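Local coordinates for redox-sensing transcriptional repressor Rex (Thermus thermophilus, PDB 2DT5), which probably modulates transcription as a DNA-binding repressor that senses the cellular NADH/NAD(+) redox state, and binds NAD, at residues T13-L18 with V66-L71; L75-K80 with E103-R108. The protein carries 1 engineered substitution. One frame throughout, in Å; residues are numbered along the deposited sequence.

Contact 1 of 2, residues T13-L18 with V66-L71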
ATOM      1  N   THR B  13       4.569  -9.498   5.990  1.00 31.76           N
ATOM      2  CA  THR B  13       5.479  -8.675   6.792  1.00 34.35           C
ATOM      3  C   THR B  13       6.631  -9.517   7.355  1.00 36.29           C
ATOM      4  O   THR B  13       7.801  -9.116   7.284  1.00 37.26           O
ATOM      5  CB  THR B  13       4.749  -8.031   7.967  1.00 29.96           C
ATOM      6  OG1 THR B  13       3.738  -7.144   7.474  1.00 34.36           O
ATOM      7  CG2 THR B  13       5.727  -7.267   8.835  1.00 38.51           C
ATOM      8  N   TYR B  14       6.292 -10.683   7.910  1.00 29.67           N
ATOM      9  CA  TYR B  14       7.287 -11.576   8.493  1.00 29.80           C
ATOM     10  C   TYR B  14       8.312 -11.968   7.441  1.00 29.83           C
ATOM     11  O   TYR B  14       9.510 -12.103   7.732  1.00 32.60           O
ATOM     12  CB  TYR B  14       6.614 -12.852   9.024  1.00 28.24           C
ATOM     13  CG  TYR B  14       5.532 -12.631  10.064  1.00 28.18           C
ATOM     14  CD1 TYR B  14       4.477 -13.536  10.192  1.00 28.86           C
ATOM     15  CD2 TYR B  14       5.579 -11.547  10.939  1.00 28.88           C
ATOM     16  CE1 TYR B  14       3.488 -13.377  11.163  1.00 32.68           C
ATOM     17  CE2 TYR B  14       4.589 -11.375  11.927  1.00 33.86           C
ATOM     18  CZ  TYR B  14       3.543 -12.298  12.026  1.00 36.74           C
ATOM     19  OH  TYR B  14       2.540 -12.145  12.949  1.00 33.98           O
ATOM     20  N   LEU B  15       7.840 -12.155   6.214  1.00 28.93           N
ATOM     21  CA  LEU B  15       8.723 -12.546   5.132  1.00 31.22           C
ATOM     22  C   LEU B  15       9.712 -11.427   4.792  1.00 39.16           C
ATOM     23  O   LEU B  15      10.900 -11.698   4.556  1.00 40.54           O
ATOM     24  CB  LEU B  15       7.914 -12.944   3.904  1.00 26.30           C
ATOM     25  CG  LEU B  15       8.757 -13.371   2.705  1.00 35.41           C
ATOM     26  CD1 LEU B  15       9.617 -14.572   3.089  1.00 35.95           C
ATOM     27  CD2 LEU B  15       7.853 -13.708   1.514  1.00 37.14           C
ATOM     28  N   ARG B  16       9.236 -10.180   4.765  1.00 39.16           N
ATOM     29  CA  ARG B  16      10.122  -9.034   4.476  1.00 42.96           C
ATOM     30  C   ARG B  16      11.202  -9.002   5.551  1.00 33.73           C
ATOM     31  O   ARG B  16      12.383  -8.923   5.245  1.00 37.76           O
ATOM     32  CB  ARG B  16       9.360  -7.687   4.502  1.00 37.31           C
ATOM     33  CG  ARG B  16       8.272  -7.556   3.447  1.00 46.27           C
ATOM     34  CD  ARG B  16       8.707  -8.233   2.158  1.00 57.56           C
ATOM     35  NE  ARG B  16       7.646  -8.251   1.159  1.00 66.18           N
ATOM     36  CZ  ARG B  16       7.645  -9.035   0.085  1.00 67.11           C
ATOM     37  NH1 ARG B  16       8.650  -9.881  -0.134  1.00 60.93           N
ATOM     38  NH2 ARG B  16       6.646  -8.959  -0.780  1.00 65.68           N
ATOM     39  N   ILE B  17      10.764  -9.070   6.804  1.00 33.94           N
ATOM     40  CA  ILE B  17      11.661  -9.070   7.952  1.00 35.86           C
ATOM     41  C   ILE B  17      12.703 -10.185   7.835  1.00 42.20           C
ATOM     42  O   ILE B  17      13.896  -9.951   8.016  1.00 42.70           O
ATOM     43  CB  ILE B  17      10.871  -9.272   9.231  1.00 29.45           C
ATOM     44  CG1 ILE B  17       9.976  -8.053   9.475  1.00 31.56           C
ATOM     45  CG2 ILE B  17      11.811  -9.524  10.399  1.00 32.31           C
ATOM     46  CD1 ILE B  17       8.998  -8.240  10.604  1.00 32.00           C
ATOM     47  N   LEU B  18      12.241 -11.396   7.533  1.00 37.52           N
ATOM     48  CA  LEU B  18      13.127 -12.545   7.383  1.00 37.78           C
ATOM     49  C   LEU B  18      14.115 -12.348   6.241  1.00 40.98           C
ATOM     50  O   LEU B  18      15.260 -12.801   6.322  1.00 39.01           O
ATOM     51  CB  LEU B  18      12.314 -13.831   7.128  1.00 36.99           C
ATOM     52  CG  LEU B  18      11.475 -14.409   8.275  1.00 38.88           C
ATOM     53  CD1 LEU B  18      10.506 -15.471   7.732  1.00 38.23           C
ATOM     54  CD2 LEU B  18      12.409 -14.998   9.342  1.00 37.64           C
ATOM     55  N   VAL B  66      14.714 -21.491   6.822  1.00 42.96           N
ATOM     56  CA  VAL B  66      13.675 -22.524   6.810  1.00 39.74           C
ATOM     57  C   VAL B  66      12.313 -21.846   6.758  1.00 35.20           C
ATOM     58  O   VAL B  66      11.519 -22.082   5.840  1.00 39.76           O
ATOM     59  CB  VAL B  66      13.738 -23.418   8.072  1.00 39.36           C
ATOM     60  CG1 VAL B  66      12.487 -24.328   8.146  1.00 35.13           C
ATOM     61  CG2 VAL B  66      15.000 -24.265   8.032  1.00 45.90           C
ATOM     62  N   LEU B  67      12.069 -20.990   7.739  1.00 31.94           N
ATOM     63  CA  LEU B  67      10.821 -20.265   7.812  1.00 35.29           C
ATOM     64  C   LEU B  67      10.565 -19.444   6.536  1.00 36.39           C
ATOM     65  O   LEU B  67       9.454 -19.439   6.008  1.00 39.45           O
ATOM     66  CB  LEU B  67      10.822 -19.366   9.046  1.00 31.21           C
ATOM     67  CG  LEU B  67       9.532 -18.572   9.239  1.00 34.74           C
ATOM     68  CD1 LEU B  67       8.351 -19.523   9.231  1.00 32.43           C
ATOM     69  CD2 LEU B  67       9.587 -17.814  10.544  1.00 29.44           C
ATOM     70  N   LYS B  68      11.588 -18.776   6.014  1.00 35.19           N
ATOM     71  CA  LYS B  68      11.374 -17.983   4.806  1.00 36.42           C
ATOM     72  C   LYS B  68      10.863 -18.844   3.655  1.00 37.91           C
ATOM     73  O   LYS B  68       9.968 -18.438   2.917  1.00 32.66           O
ATOM     74  CB  LYS B  68      12.656 -17.263   4.374  1.00 29.58           C
ATOM     75  CG  LYS B  68      12.535 -16.594   3.010  1.00 33.39           C
ATOM     76  CD  LYS B  68      13.807 -15.850   2.617  1.00 39.87           C
ATOM     77  CE  LYS B  68      14.454 -16.495   1.408  1.00 48.39           C
ATOM     78  NZ  LYS B  68      15.697 -15.792   0.994  1.00 53.86           N
ATOM     79  N   ARG B  69      11.447 -20.024   3.483  1.00 39.48           N
ATOM     80  CA  ARG B  69      11.010 -20.918   2.417  1.00 39.21           C
ATOM     81  C   ARG B  69       9.563 -21.352   2.668  1.00 34.65           C
ATOM     82  O   ARG B  69       8.763 -21.473   1.734  1.00 30.25           O
ATOM     83  CB  ARG B  69      11.919 -22.148   2.355  1.00 43.37           C
ATOM     84  CG  ARG B  69      11.595 -23.093   1.223  1.00 50.53           C
ATOM     85  CD  ARG B  69      12.639 -24.210   1.096  1.00 60.59           C
ATOM     86  NE  ARG B  69      12.442 -25.006  -0.120  1.00 71.53           N
ATOM     87  CZ  ARG B  69      13.227 -26.014  -0.503  1.00 75.75           C
ATOM     88  NH1 ARG B  69      14.278 -26.368   0.233  1.00 73.93           N
ATOM     89  NH2 ARG B  69      12.965 -26.670  -1.629  1.00 75.44           N
ATOM     90  N   GLU B  70       9.227 -21.577   3.932  1.00 35.13           N
ATOM     91  CA  GLU B  70       7.867 -21.993   4.279  1.00 38.43           C
ATOM     92  C   GLU B  70       6.843 -20.907   4.000  1.00 36.93           C
ATOM     93  O   GLU B  70       5.797 -21.170   3.398  1.00 40.25           O
ATOM     94  CB  GLU B  70       7.803 -22.416   5.746  1.00 26.85           C
ATOM     95  CG  GLU B  70       8.680 -23.643   6.023  1.00 43.71           C
ATOM     96  CD  GLU B  70       8.669 -24.079   7.480  1.00 40.05           C
ATOM     97  OE1 GLU B  70       8.302 -23.262   8.347  1.00 43.78           O
ATOM     98  OE2 GLU B  70       9.049 -25.235   7.757  1.00 45.26           O
ATOM     99  N   LEU B  71       7.123 -19.691   4.447  1.00 35.37           N
ATOM    100  CA  LEU B  71       6.198 -18.586   4.191  1.00 33.35           C
ATOM    101  C   LEU B  71       6.021 -18.385   2.687  1.00 30.16           C
ATOM    102  O   LEU B  71       4.923 -18.122   2.215  1.00 33.80           O
ATOM    103  CB  LEU B  71       6.707 -17.307   4.838  1.00 27.83           C
ATOM    104  CG  LEU B  71       6.604 -17.334   6.359  1.00 30.31           C
ATOM    105  CD1 LEU B  71       7.128 -16.020   6.926  1.00 30.84           C
ATOM    106  CD2 LEU B  71       5.145 -17.551   6.761  1.00 31.22           C
TER

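Contact 2 of 2, residues L75-K80 with E103-R108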
ATOM      1  N   LEU B  75       2.423 -18.584   0.783  1.00 31.04           N
ATOM      2  CA  LEU B  75       1.952 -17.417   0.056  1.00 30.19           C
ATOM      3  C   LEU B  75       1.848 -17.628  -1.451  1.00 33.03           C
ATOM      4  O   LEU B  75       1.273 -16.798  -2.156  1.00 32.33           O
ATOM      5  CB  LEU B  75       2.859 -16.207   0.387  1.00 26.67           C
ATOM      6  CG  LEU B  75       2.779 -15.777   1.866  1.00 21.34           C
ATOM      7  CD1 LEU B  75       3.885 -14.765   2.201  1.00 32.33           C
ATOM      8  CD2 LEU B  75       1.411 -15.172   2.160  1.00 24.11           C
ATOM      9  N   GLY B  76       2.391 -18.747  -1.930  1.00 30.12           N
ATOM     10  CA  GLY B  76       2.359 -19.051  -3.347  1.00 30.26           C
ATOM     11  C   GLY B  76       3.478 -18.377  -4.114  1.00 31.03           C
ATOM     12  O   GLY B  76       3.410 -18.240  -5.334  1.00 28.20           O
ATOM     13  N   LEU B  77       4.519 -17.956  -3.403  1.00 32.50           N
ATOM     14  CA  LEU B  77       5.641 -17.287  -4.050  1.00 27.06           C
ATOM     15  C   LEU B  77       6.652 -18.244  -4.677  1.00 32.79           C
ATOM     16  O   LEU B  77       7.475 -17.844  -5.509  1.00 30.11           O
ATOM     17  CB  LEU B  77       6.317 -16.367  -3.039  1.00 30.64           C
ATOM     18  CG  LEU B  77       5.382 -15.248  -2.550  1.00 27.75           C
ATOM     19  CD1 LEU B  77       5.984 -14.531  -1.336  1.00 24.19           C
ATOM     20  CD2 LEU B  77       5.134 -14.262  -3.683  1.00 26.09           C
ATOM     21  N   ASN B  78       6.600 -19.519  -4.300  1.00 35.06           N
ATOM     22  CA  ASN B  78       7.534 -20.474  -4.884  1.00 34.17           C
ATOM     23  C   ASN B  78       6.972 -20.958  -6.212  1.00 35.89           C
ATOM     24  O   ASN B  78       7.446 -21.921  -6.795  1.00 43.41           O
ATOM     25  CB  ASN B  78       7.795 -21.637  -3.928  1.00 34.75           C
ATOM     26  CG  ASN B  78       6.524 -22.342  -3.501  1.00 38.63           C
ATOM     27  OD1 ASN B  78       5.446 -21.753  -3.506  1.00 31.89           O
ATOM     28  ND2 ASN B  78       6.652 -23.605  -3.101  1.00 40.01           N
ATOM     29  N   ARG B  79       5.940 -20.273  -6.679  1.00 35.49           N
ATOM     30  CA  ARG B  79       5.317 -20.592  -7.956  1.00 41.73           C
ATOM     31  C   ARG B  79       5.674 -19.439  -8.900  1.00 43.29           C
ATOM     32  O   ARG B  79       6.127 -18.397  -8.442  1.00 39.56           O
ATOM     33  CB  ARG B  79       3.796 -20.652  -7.804  1.00 45.98           C
ATOM     34  CG  ARG B  79       3.276 -21.819  -6.988  1.00 47.08           C
ATOM     35  CD  ARG B  79       1.846 -21.568  -6.587  1.00 49.95           C
ATOM     36  NE  ARG B  79       1.206 -22.742  -5.994  1.00 59.61           N
ATOM     37  CZ  ARG B  79       0.706 -23.757  -6.696  1.00 60.55           C
ATOM     38  NH1 ARG B  79       0.774 -23.747  -8.021  1.00 60.07           N
ATOM     39  NH2 ARG B  79       0.114 -24.771  -6.079  1.00 58.77           N
ATOM     40  N   LYS B  80       5.503 -19.630 -10.206  1.00 39.62           N
ATOM     41  CA  LYS B  80       5.761 -18.551 -11.145  1.00 41.49           C
ATOM     42  C   LYS B  80       4.406 -18.197 -11.744  1.00 41.10           C
ATOM     43  O   LYS B  80       3.869 -18.952 -12.549  1.00 39.81           O
ATOM     44  CB  LYS B  80       6.729 -18.983 -12.248  1.00 47.18           C
ATOM     45  CG  LYS B  80       7.054 -17.856 -13.234  1.00 52.14           C
ATOM     46  CD  LYS B  80       7.895 -18.334 -14.419  1.00 60.50           C
ATOM     47  CE  LYS B  80       9.298 -18.766 -13.999  1.00 62.05           C
ATOM     48  NZ  LYS B  80      10.075 -17.638 -13.403  1.00 64.94           N
ATOM     49  N   GLU B 103      10.936 -13.233  -9.306  1.00 38.61           N
ATOM     50  CA  GLU B 103      10.699 -14.492 -10.001  1.00 44.57           C
ATOM     51  C   GLU B 103       9.285 -15.030  -9.881  1.00 33.14           C
ATOM     52  O   GLU B 103       8.829 -15.755 -10.753  1.00 35.83           O
ATOM     53  CB  GLU B 103      11.673 -15.569  -9.511  1.00 45.13           C
ATOM     54  CG  GLU B 103      13.088 -15.377 -10.002  1.00 65.93           C
ATOM     55  CD  GLU B 103      13.862 -16.685 -10.093  1.00 74.57           C
ATOM     56  OE1 GLU B 103      15.079 -16.622 -10.381  1.00 80.61           O
ATOM     57  OE2 GLU B 103      13.256 -17.767  -9.885  1.00 74.35           O
ATOM     58  N   SER B 104       8.596 -14.676  -8.808  1.00 35.32           N
ATOM     59  CA  SER B 104       7.233 -15.158  -8.579  1.00 34.24           C
ATOM     60  C   SER B 104       6.176 -14.646  -9.552  1.00 34.63           C
ATOM     61  O   SER B 104       5.181 -15.328  -9.805  1.00 33.35           O
ATOM     62  CB  SER B 104       6.797 -14.801  -7.168  1.00 27.09           C
ATOM     63  OG  SER B 104       7.747 -15.241  -6.220  1.00 31.76           O
ATOM     64  N   PHE B 105       6.388 -13.450 -10.092  1.00 32.83           N
ATOM     65  CA  PHE B 105       5.418 -12.835 -10.999  1.00 30.65           C
ATOM     66  C   PHE B 105       6.047 -12.466 -12.325  1.00 34.12           C
ATOM     67  O   PHE B 105       6.972 -11.661 -12.377  1.00 32.09           O
ATOM     68  CB  PHE B 105       4.839 -11.592 -10.335  1.00 26.10           C
ATOM     69  CG  PHE B 105       4.312 -11.848  -8.962  1.00 28.88           C
ATOM     70  CD1 PHE B 105       4.998 -11.394  -7.847  1.00 22.67           C
ATOM     71  CD2 PHE B 105       3.149 -12.586  -8.780  1.00 27.57           C
ATOM     72  CE1 PHE B 105       4.544 -11.665  -6.575  1.00 24.24           C
ATOM     73  CE2 PHE B 105       2.677 -12.866  -7.497  1.00 29.36           C
ATOM     74  CZ  PHE B 105       3.373 -12.407  -6.394  1.00 25.51           C
ATOM     75  N   GLU B 106       5.529 -13.041 -13.401  1.00 29.28           N
ATOM     76  CA  GLU B 106       6.089 -12.792 -14.716  1.00 34.73           C
ATOM     77  C   GLU B 106       5.031 -12.238 -15.658  1.00 37.65           C
ATOM     78  O   GLU B 106       4.012 -12.884 -15.888  1.00 32.58           O
ATOM     79  CB  GLU B 106       6.639 -14.108 -15.267  1.00 37.14           C
ATOM     80  CG  GLU B 106       7.431 -13.978 -16.534  1.00 42.47           C
ATOM     81  CD  GLU B 106       7.632 -15.321 -17.221  1.00 46.31           C
ATOM     82  OE1 GLU B 106       8.518 -15.415 -18.097  1.00 46.65           O
ATOM     83  OE2 GLU B 106       6.892 -16.278 -16.895  1.00 44.93           O
ATOM     84  N   LEU B 107       5.287 -11.046 -16.197  1.00 32.90           N
ATOM     85  CA  LEU B 107       4.372 -10.371 -17.117  1.00 32.21           C
ATOM     86  C   LEU B 107       4.361 -11.086 -18.469  1.00 38.89           C
ATOM     87  O   LEU B 107       5.418 -11.260 -19.090  1.00 35.12           O
ATOM     88  CB  LEU B 107       4.819  -8.919 -17.305  1.00 28.97           C
ATOM     89  CG  LEU B 107       4.646  -7.990 -16.093  1.00 29.56           C
ATOM     90  CD1 LEU B 107       5.521  -6.768 -16.257  1.00 29.75           C
ATOM     91  CD2 LEU B 107       3.193  -7.578 -15.954  1.00 36.00           C
ATOM     92  N   ARG B 108       3.177 -11.488 -18.935  1.00 28.77           N
ATOM     93  CA  ARG B 108       3.094 -12.209 -20.207  1.00 33.44           C
ATOM     94  C   ARG B 108       2.103 -11.637 -21.193  1.00 29.73           C
ATOM     95  O   ARG B 108       1.787 -12.277 -22.191  1.00 37.57           O
ATOM     96  CB  ARG B 108       2.738 -13.680 -19.964  1.00 32.22           C
ATOM     97  CG  ARG B 108       3.754 -14.424 -19.118  1.00 34.04           C
ATOM     98  CD  ARG B 108       3.258 -15.819 -18.705  1.00 31.37           C
ATOM     99  NE  ARG B 108       4.177 -16.418 -17.741  1.00 38.27           N
ATOM    100  CZ  ARG B 108       3.939 -17.521 -17.035  1.00 42.48           C
ATOM    101  NH1 ARG B 108       2.796 -18.182 -17.172  1.00 36.88           N
ATOM    102  NH2 ARG B 108       4.844 -17.951 -16.173  1.00 41.55           N
TER

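Contact 1 of 2, residues T13-L18 with V66-L71
The hydroxyl of Tyr14 is gripped by one hydrogen bond, between its OH and OD2 of Asp48 on helix 42-51. The ring leads away from helix 64-75 to reach it, and the part of Tyr14 that meets that helix is the root of the side chain, its CB lying 3.8 Å from Leu71 CD1. Leucines carry most of the contact. Leu18 points at the facing helix with CG anti to the carbonyl carbon (chi1 -70°), which brings CD1 to both Leu67 and Leu71, one turn apart: it lies 3.6 Å from Leu67 CG and 3.5 Å from Leu71 CD1. Leu18 crosses each of these two side chains at about a right angle. The helices, 7-23 and 64-75, belong to the winged-helix part of Rex, in which residues 13-52 are the predicted helix-turn-helix; their local axes approach to 9.7 Å and run roughly antiparallel, at 143°. Leu34 of helix 31-37 packs on Leu18 and Leu67, while Leu49 of helix 42-51 touches Leu67 and Leu71, so a buried apolar core continues from this interface. Nearly one turn before Leu18, Leu15 has CG anti to its backbone N and sets CD1 obliquely against the aliphatic stem of Lys68, 3.6 Å from CG. The lysine chain bends at chi3, just past the touched CG, and NZ forms a salt bridge with OE1 of Glu22, on the same helix as Leu15.

Contact 2 of 2, residues L75-K80 with E103-R108
Residues 75-80 lead from the end of helix 64-75 into the first strand of the NAD-binding Rossmann domain, and 103-108 run from a turn into the neighbouring parallel strand, 105-112. Gly76 ends the helix in a Schellman motif; at its positive phi of 83° a side chain would collide with the carbonyl O of Leu75.

Of the hydrogen bonds between the segments, the firm one runs from Ser104 OG to Leu77 O, at 2.7 Å. It reaches a lone pair in the carbonyl plane, with an angle of 124° at the oxygen. Lys80 NZ adds a weak one, 3.5 Å from Glu103 O. The backbones also meet through CA-H...O contacts, from Ser104 CA to Arg79 O (3.4 Å) and from Lys80 CA to Ser104 O, beside the regular bonds that Ser104 and Glu106 make with Trp81.

Apolar packing lies at Phe105, where Leu77 CD2 comes obliquely to within 3.7 Å of CZ. Ser104 CB rests over one face of the ring, offset toward its rim, and Leu193 of the second subunit also packs on Phe105.

Charged groups gather round Lys80. In a salt bridge Arg108 grips Glu106 side-on, NE and NH2 both bonding OE2; NE comes from above the carboxylate plane, NH2 nearly along the C-O axis. An alanine in place of Glu106 would remove both bonds and would probably leave the guanidinium less firmly oriented beside Lys80. Bends at chi3 and chi4 put the ammonium near the carboxylates of Glu103 and Glu106 without touching either, which would probably favour its charged form, though the nearby guanidinium would offset part of this. The lysine chain is extended as far as CD, which sits at the guanidinium edge, 3.5 Å from Arg108 NH2 and 3.4 Å from Glu106 OE2.

How the contacts relate
From the N terminus, helix 7-23 supplies the first side of contact 1, which closes when the chain, after helices 31-37 and 42-51 and strand 62-63, returns along helix 64-75. Contact 2 opens where that helix ends and closes after strand 81-86 and helix 90-96, at the start of strand 105-112, spanning a beta-alpha-beta crossover of the Rossmann domain. The two loops follow in series, neither nested nor crossed, with helix 64-75 leading from one to the other. Their centres are about 16 Å apart, yet they touch: Leu15 CD2 packs 3.5 Å from Leu77 CD1, joining the winged-helix core to the loop that leads into the NAD-binding domain.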